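Local coordinates for alkyl hydroperoxide reductase AhpD (Deinococcus radiodurans R1, PDB 6K40), which probably acts as a peroxiredoxin-type antioxidant enzyme of the AhpD-like family, reducing hydroperoxides and so contributing to resistance against oxidative stress, at residues R48-A51 / Q56-A59; N65-K70 / A167-A172; A110-A115 / E127-M132. All coordinates share one frame; numbering follows the deposited sequence.

Interaction 1. Residues R48-A51 / Q56-A59; sequences RAQA and QFLA
An apolar CH-pi contact joins Ala51 and Phe57 across the short turn between helix 45-49 and helix 54-69, well out from the centre of the chain but buried. It illustrates how one aromatic ring, folded back on the preceding residues, can close a tight helix-to-helix connection. The ring lies against Ala51, whose CB sits over one face, 4.0 Å from the ring centroid and 18° off the ring normal. The methyl is displaced toward the rim on the CD2 side, where Ala51 CB and Phe57 CD2 are 3.8 Å apart. Gln50 approaches obliquely near CD1, its CB 3.9 Å from Phe57 CD1, and the backbone O of Gln50 comes within 3.7 Å of Phe57 CB. Phe57 reaches both residues because its CG stands anti to the backbone N (chi1 170°), which carries the ring back across the turn. Val29 of helix 27-40 touches both Ala51 and Phe57, and Leu32 adds to the cover of the ring, so a third helix packs against the closed turn. The chemistry is mainly dispersion and burial of apolar surface, with one CH-pi contact; Ala51 CA is 3.7 Å from Phe57 CG, so backbone and methyl both lie against the ring.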
loop_
_atom_site.group_PDB
_atom_site.type_symbol
_atom_site.label_atom_id
_atom_site.label_comp_id
_atom_site.label_asym_id
_atom_site.label_seq_id
_atom_site.Cartn_x
_atom_site.Cartn_y
_atom_site.Cartn_z
ATOM N N ARG A 48 -8.891 3.137 -21.995
ATOM C CA ARG A 48 -9.769 2.197 -22.679
ATOM C C ARG A 48 -11.080 2.008 -21.928
ATOM O O ARG A 48 -12.157 2.046 -22.531
ATOM C CB ARG A 48 -9.073 0.843 -22.848
ATOM C CG ARG A 48 -7.823 0.872 -23.705
ATOM C CD ARG A 48 -7.464 -0.529 -24.174
ATOM N NE ARG A 48 -6.195 -0.554 -24.892
ATOM C CZ ARG A 48 -6.055 -0.245 -26.177
ATOM N NH1 ARG A 48 -7.108 0.116 -26.898
ATOM N NH2 ARG A 48 -4.858 -0.298 -26.745
ATOM N N ALA A 49 -11.001 1.821 -20.610
ATOM C CA ALA A 49 -12.183 1.445 -19.843
ATOM C C ALA A 49 -13.137 2.621 -19.664
ATOM O O ALA A 49 -14.333 2.508 -19.960
ATOM C CB ALA A 49 -11.760 0.877 -18.489
ATOM N N GLN A 50 -12.634 3.757 -19.173
ATOM C CA GLN A 50 -13.511 4.883 -18.883
ATOM C C GLN A 50 -14.027 5.575 -20.136
ATOM O O GLN A 50 -14.955 6.385 -20.037
ATOM C CB GLN A 50 -12.775 5.893 -18.005
ATOM C CG GLN A 50 -13.678 6.708 -17.106
ATOM C CD GLN A 50 -12.892 7.573 -16.146
ATOM O OE1 GLN A 50 -12.015 7.086 -15.432
ATOM N NE2 GLN A 50 -13.198 8.865 -16.124
ATOM N N ALA A 51 -13.464 5.277 -21.303
ATOM C CA ALA A 51 -13.823 5.970 -22.533
ATOM C C ALA A 51 -15.097 5.434 -23.174
ATOM O O ALA A 51 -15.396 5.812 -24.311
ATOM C CB ALA A 51 -12.671 5.895 -23.535
ATOM N N GLN A 56 -17.784 12.606 -22.428
ATOM C CA GLN A 56 -17.555 12.734 -20.995
ATOM C C GLN A 56 -16.119 12.377 -20.646
ATOM O O GLN A 56 -15.469 13.081 -19.863
ATOM C CB GLN A 56 -18.533 11.850 -20.221
ATOM C CG GLN A 56 -19.965 12.350 -20.240
ATOM C CD GLN A 56 -20.931 11.357 -19.628
ATOM O OE1 GLN A 56 -20.544 10.251 -19.249
ATOM N NE2 GLN A 56 -22.198 11.745 -19.528
ATOM N N PHE A 57 -15.600 11.298 -21.236
ATOM C CA PHE A 57 -14.216 10.915 -20.978
ATOM C C PHE A 57 -13.242 11.979 -21.464
ATOM O O PHE A 57 -12.248 12.268 -20.792
ATOM C CB PHE A 57 -13.894 9.578 -21.639
ATOM C CG PHE A 57 -12.431 9.245 -21.621
ATOM C CD1 PHE A 57 -11.838 8.744 -20.473
ATOM C CD2 PHE A 57 -11.643 9.459 -22.742
ATOM C CE1 PHE A 57 -10.492 8.450 -20.447
ATOM C CE2 PHE A 57 -10.295 9.165 -22.722
ATOM C CZ PHE A 57 -9.719 8.660 -21.574
ATOM N N LEU A 58 -13.501 12.567 -22.634
ATOM C CA LEU A 58 -12.563 13.550 -23.167
ATOM C C LEU A 58 -12.550 14.815 -22.319
ATOM O O LEU A 58 -11.482 15.387 -22.064
ATOM C CB LEU A 58 -12.899 13.863 -24.625
ATOM C CG LEU A 58 -12.527 12.746 -25.603
ATOM C CD1 LEU A 58 -13.121 13.005 -26.980
ATOM C CD2 LEU A 58 -11.015 12.576 -25.688
ATOM N N ALA A 59 -13.720 15.257 -21.852
ATOM C CA ALA A 59 -13.749 16.403 -20.944
ATOM C C ALA A 59 -13.059 16.078 -19.620
ATOM O O ALA A 59 -12.283 16.895 -19.091
ATOM C CB ALA A 59 -15.192 16.844 -20.709
#

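Interaction 2. Residues N65-K70 / A167-A172; sequences NLLVNK and AVQVIA
Leu67 lays its forked end over the backbone and CB of Gln169, with the two methyls dividing the work. Leu67 CD1 rests 3.6 Å from Gln169 CB and also lies near the amide, 3.9 Å from Gln169 NE2, while Leu67 CD2 meets the main chain, 3.6 Å from Gln169 O. The branch point itself takes the next residue: Leu67 CG lies 3.9 Å from Val170 CG2. A first torsion of 179° stretches the leucine out from its helix into the angle between Gln169 and Val170, an example of one branched side chain serving two consecutive residues of a partner helix. At the far end of the glutamine, Gln169 OE1 is held by a hydrogen bond with Tyr63 OH, while Leu67 touches the CB and the flank of the amide. Leu67 itself lies within a wider pi-type turn at 65-69, in which Asn65 O accepts from both Asn69 N and Lys70 N; Asn69 ND2 also donates to Asn65 OD1 at 2.9 Å. Met173, one turn further along helix 161-184, touches Leu67 too. Helix 76-90 packs beside the pair, its Leu82 against Val170 and its Glu80 against Val68, while helix 127-141 lies against Ile171 on the side of helix 161-184 turned away from Leu67.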
loop_
_atom_site.group_PDB
_atom_site.type_symbol
_atom_site.label_atom_id
_atom_site.label_comp_id
_atom_site.label_asym_id
_atom_site.label_seq_id
_atom_site.Cartn_x
_atom_site.Cartn_y
_atom_site.Cartn_z
ATOM N N ASN A 65 -5.847 16.026 -16.831
ATOM C CA ASN A 65 -4.514 16.261 -17.362
ATOM C C ASN A 65 -4.026 17.657 -17.012
ATOM O O ASN A 65 -2.874 17.828 -16.595
ATOM C CB ASN A 65 -4.525 16.060 -18.877
ATOM C CG ASN A 65 -3.140 15.886 -19.454
ATOM O OD1 ASN A 65 -2.187 15.593 -18.736
ATOM N ND2 ASN A 65 -3.020 16.069 -20.763
ATOM N N LEU A 66 -4.890 18.673 -17.156
ATOM C CA LEU A 66 -4.463 20.022 -16.797
ATOM C C LEU A 66 -4.127 20.122 -15.313
ATOM O O LEU A 66 -3.140 20.763 -14.933
ATOM C CB LEU A 66 -5.540 21.038 -17.170
ATOM C CG LEU A 66 -5.202 22.484 -16.806
ATOM C CD1 LEU A 66 -4.008 22.972 -17.611
ATOM C CD2 LEU A 66 -6.406 23.392 -17.016
ATOM N N LEU A 67 -4.919 19.470 -14.461
ATOM C CA LEU A 67 -4.756 19.638 -13.020
ATOM C C LEU A 67 -3.558 18.868 -12.475
ATOM O O LEU A 67 -2.810 19.392 -11.641
ATOM C CB LEU A 67 -6.028 19.195 -12.299
ATOM C CG LEU A 67 -6.002 19.281 -10.774
ATOM C CD1 LEU A 67 -6.009 20.736 -10.330
ATOM C CD2 LEU A 67 -7.176 18.520 -10.177
ATOM N N VAL A 68 -3.349 17.638 -12.933
ATOM C CA VAL A 68 -2.415 16.721 -12.293
ATOM C C VAL A 68 -1.071 16.674 -13.011
ATOM O O VAL A 68 -0.024 16.638 -12.363
ATOM C CB VAL A 68 -3.050 15.315 -12.207
ATOM C CG1 VAL A 68 -2.053 14.303 -11.659
ATOM C CG2 VAL A 68 -4.306 15.360 -11.353
ATOM N N ASN A 69 -1.072 16.686 -14.342
ATOM C CA ASN A 69 0.149 16.458 -15.107
ATOM C C ASN A 69 0.799 17.736 -15.621
ATOM O O ASN A 69 2.024 17.871 -15.544
ATOM C CB ASN A 69 -0.138 15.531 -16.291
ATOM C CG ASN A 69 -0.707 14.200 -15.858
ATOM O OD1 ASN A 69 -0.317 13.650 -14.827
ATOM N ND2 ASN A 69 -1.635 13.670 -16.644
ATOM N N LYS A 70 0.016 18.668 -16.154
ATOM C CA LYS A 70 0.580 19.861 -16.766
ATOM C C LYS A 70 1.084 20.826 -15.695
ATOM O O LYS A 70 0.934 20.602 -14.491
ATOM C CB LYS A 70 -0.449 20.525 -17.676
ATOM C CG LYS A 70 -0.642 19.803 -19.001
ATOM C CD LYS A 70 -2.065 19.938 -19.500
ATOM C CE LYS A 70 -2.100 20.374 -20.952
ATOM N NZ LYS A 70 -3.357 21.109 -21.272
ATOM N N ALA A 167 -4.077 22.133 -4.589
ATOM C CA ALA A 167 -3.940 20.941 -3.757
ATOM C C ALA A 167 -5.302 20.381 -3.365
ATOM O O ALA A 167 -5.506 19.160 -3.374
ATOM C CB ALA A 167 -3.114 21.258 -2.513
ATOM N N VAL A 168 -6.238 21.260 -2.998
ATOM C CA VAL A 168 -7.590 20.815 -2.680
ATOM C C VAL A 168 -8.216 20.133 -3.888
ATOM O O VAL A 168 -8.838 19.068 -3.769
ATOM C CB VAL A 168 -8.441 22.004 -2.191
ATOM C CG1 VAL A 168 -9.893 21.595 -2.043
ATOM C CG2 VAL A 168 -7.906 22.532 -0.877
ATOM N N GLN A 169 -8.046 20.729 -5.071
ATOM C CA GLN A 169 -8.557 20.124 -6.294
ATOM C C GLN A 169 -7.954 18.748 -6.528
ATOM O O GLN A 169 -8.660 17.819 -6.922
ATOM C CB GLN A 169 -8.266 21.033 -7.486
ATOM C CG GLN A 169 -9.429 21.898 -7.916
ATOM C CD GLN A 169 -9.015 22.929 -8.937
ATOM O OE1 GLN A 169 -9.634 23.053 -9.993
ATOM N NE2 GLN A 169 -7.961 23.676 -8.633
ATOM N N VAL A 170 -6.652 18.595 -6.292
ATOM C CA VAL A 170 -6.003 17.309 -6.543
ATOM C C VAL A 170 -6.523 16.247 -5.576
ATOM O O VAL A 170 -6.841 15.118 -5.977
ATOM C CB VAL A 170 -4.474 17.459 -6.466
ATOM C CG1 VAL A 170 -3.799 16.093 -6.427
ATOM C CG2 VAL A 170 -3.972 18.274 -7.649
ATOM N N ILE A 171 -6.615 16.589 -4.288
ATOM C CA ILE A 171 -7.120 15.636 -3.300
ATOM C C ILE A 171 -8.535 15.195 -3.661
ATOM O O ILE A 171 -8.857 13.996 -3.665
ATOM C CB ILE A 171 -7.063 16.241 -1.885
ATOM C CG1 ILE A 171 -5.610 16.460 -1.457
ATOM C CG2 ILE A 171 -7.795 15.341 -0.891
ATOM C CD1 ILE A 171 -5.436 17.537 -0.397
ATOM N N ALA A 172 -9.398 16.157 -3.996
ATOM C CA ALA A 172 -10.779 15.815 -4.320
ATOM C C ALA A 172 -10.868 15.043 -5.637
ATOM O O ALA A 172 -11.680 14.116 -5.774
ATOM C CB ALA A 172 -11.619 17.092 -4.351
#

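Interaction 3. Residues A110-A115 / E127-M132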
loop_
_atom_site.group_PDB
_atom_site.type_symbol
_atom_site.label_atom_id
_atom_site.label_comp_id
_atom_site.label_asym_id
_atom_site.label_seq_id
_atom_site.Cartn_x
_atom_site.Cartn_y
_atom_site.Cartn_z
ATOM N N ALA A 110 12.333 5.764 -3.982
ATOM C CA ALA A 110 11.378 4.660 -3.937
ATOM C C ALA A 110 10.990 4.313 -2.506
ATOM O O ALA A 110 9.841 3.942 -2.248
ATOM C CB ALA A 110 11.955 3.433 -4.643
ATOM N N VAL A 111 11.933 4.429 -1.568
ATOM C CA VAL A 111 11.639 4.131 -0.168
ATOM C C VAL A 111 10.562 5.074 0.354
ATOM O O VAL A 111 9.599 4.651 1.010
ATOM C CB VAL A 111 12.924 4.221 0.675
ATOM C CG1 VAL A 111 12.589 4.467 2.145
ATOM C CG2 VAL A 111 13.762 2.966 0.501
ATOM N N LYS A 112 10.710 6.368 0.061
ATOM C CA LYS A 112 9.731 7.361 0.487
ATOM C C LYS A 112 8.370 7.105 -0.146
ATOM O O LYS A 112 7.335 7.231 0.519
ATOM C CB LYS A 112 10.244 8.756 0.138
ATOM C CG LYS A 112 9.272 9.893 0.356
ATOM C CD LYS A 112 9.844 11.152 -0.279
ATOM C CE LYS A 112 9.018 12.383 0.024
ATOM N NZ LYS A 112 9.499 13.546 -0.766
ATOM N N ALA A 113 8.346 6.739 -1.430
ATOM C CA ALA A 113 7.074 6.459 -2.092
ATOM C C ALA A 113 6.385 5.257 -1.460
ATOM O O ALA A 113 5.182 5.297 -1.169
ATOM C CB ALA A 113 7.297 6.236 -3.587
ATOM N N ASP A 114 7.140 4.178 -1.229
ATOM C CA ASP A 114 6.568 2.990 -0.603
ATOM C C ASP A 114 6.037 3.302 0.790
ATOM O O ASP A 114 4.955 2.836 1.169
ATOM C CB ASP A 114 7.610 1.872 -0.525
ATOM C CG ASP A 114 8.007 1.341 -1.887
ATOM O OD1 ASP A 114 7.295 1.630 -2.871
ATOM O OD2 ASP A 114 9.032 0.629 -1.975
ATOM N N ALA A 115 6.773 4.106 1.561
ATOM C CA ALA A 115 6.331 4.428 2.914
ATOM C C ALA A 115 5.076 5.292 2.892
ATOM O O ALA A 115 4.112 5.022 3.616
ATOM C CB ALA A 115 7.453 5.128 3.682
ATOM N N GLU A 127 8.409 19.261 6.463
ATOM C CA GLU A 127 7.276 19.751 7.240
ATOM C C GLU A 127 6.127 20.120 6.313
ATOM O O GLU A 127 4.949 19.936 6.654
ATOM C CB GLU A 127 7.678 20.974 8.065
ATOM C CG GLU A 127 8.225 20.729 9.455
ATOM C CD GLU A 127 9.168 21.844 9.833
ATOM O OE1 GLU A 127 9.519 21.968 11.026
ATOM O OE2 GLU A 127 9.586 22.560 8.896
ATOM N N ARG A 128 6.461 20.586 5.107
ATOM C CA ARG A 128 5.433 20.880 4.121
ATOM C C ARG A 128 4.762 19.604 3.637
ATOM O O ARG A 128 3.535 19.562 3.493
ATOM C CB ARG A 128 6.045 21.648 2.953
ATOM C CG ARG A 128 5.154 21.715 1.733
ATOM C CD ARG A 128 5.922 22.256 0.559
ATOM N NE ARG A 128 5.806 23.704 0.468
ATOM C CZ ARG A 128 5.288 24.338 -0.576
ATOM N NH1 ARG A 128 4.842 23.643 -1.613
ATOM N NH2 ARG A 128 5.221 25.664 -0.582
ATOM N N GLU A 129 5.547 18.551 3.393
ATOM C CA GLU A 129 4.960 17.280 2.979
ATOM C C GLU A 129 4.073 16.712 4.076
ATOM O O GLU A 129 3.005 16.161 3.795
ATOM C CB GLU A 129 6.060 16.286 2.602
ATOM C CG GLU A 129 6.827 16.662 1.342
ATOM C CD GLU A 129 8.105 15.860 1.167
ATOM O OE1 GLU A 129 8.705 15.451 2.187
ATOM O OE2 GLU A 129 8.516 15.647 0.006
ATOM N N GLN A 130 4.495 16.848 5.335
ATOM C CA GLN A 130 3.677 16.388 6.451
ATOM C C GLN A 130 2.352 17.134 6.506
ATOM O O GLN A 130 1.290 16.523 6.676
ATOM C CB GLN A 130 4.433 16.564 7.763
ATOM C CG GLN A 130 5.578 15.602 7.957
ATOM C CD GLN A 130 6.356 15.889 9.220
ATOM O OE1 GLN A 130 5.793 15.921 10.314
ATOM N NE2 GLN A 130 7.659 16.101 9.078
ATOM N N ALA A 131 2.399 18.465 6.387
ATOM C CA ALA A 131 1.169 19.252 6.408
ATOM C C ALA A 131 0.251 18.859 5.259
ATOM O O ALA A 131 -0.959 18.677 5.446
ATOM C CB ALA A 131 1.496 20.744 6.356
ATOM N N MET A 132 0.812 18.726 4.055
ATOM C CA MET A 132 -0.001 18.369 2.898
ATOM C C MET A 132 -0.610 16.982 3.060
ATOM O O MET A 132 -1.770 16.763 2.696
ATOM C CB MET A 132 0.836 18.459 1.621
ATOM C CG MET A 132 1.182 19.890 1.230
ATOM S SD MET A 132 2.229 20.016 -0.232
ATOM C CE MET A 132 1.036 19.678 -1.527
#
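Lys112 and Glu129 meet through their charged ends, Lys112 NZ donating to Glu129 OE2 in a salt bridge between helix 110-118 and helix 127-141. The modelled separation of 2.4 Å is very short for such a pair and is doubtful in detail, although the pairing of the charges is plain. The helices stand well apart, with 11.3 Å between Lys112 CA and Glu129 CA, and the gap is spanned by side chains alone. Lys112 is drawn out to its full length, all four of its torsions close to 180°, while Glu129 leaves its helix with CG anti to the carbonyl carbon; the two chains meet at an angle.

The carboxylate divides its oxygens between two partners. OE2 takes the lysine, and OE1 accepts from Ser126 N, just before helix 127-141, so one group serves both the helix start and the neighbouring helix. On the other helix, the backbone N of Lys112 is satisfied by Asp109 OD1, and Asp114 OD2 is hydrogen-bonded to His193 ND1 of the second subunit. The stems of the pair pack outside the two segments, Lys112 on Leu125 and Glu129 on Leu81.

As a worked case of a surface ion pair, this one joins two helices with the salt bridge as the one contact between the segments. The peptide N-H of Ser126 and the lysine ammonium would both be expected to favour the charged form of the carboxylate, and the backbone bond restrains its orientation.

Read from the N terminus, interaction 1 comes first and closes the smallest loop, a connection of four residues, two of them already helical, that brings helix 54-69 back against segment 48-51. Helix 54-69 then runs on to its far end, where interaction 2 joins it to helix 161-184 and closes a loop of 96 residues. Interaction 3 is nested inside that loop, linking helix 110-118 to helix 127-141 across 11 residues. None cross. Interactions 1 and 2 share one helix, their centres about 17 Å apart, whereas interactions 1 and 3 lie on opposite sides of the chain's centre. Together they show local, nested and long-range closure within one all-helical subunit.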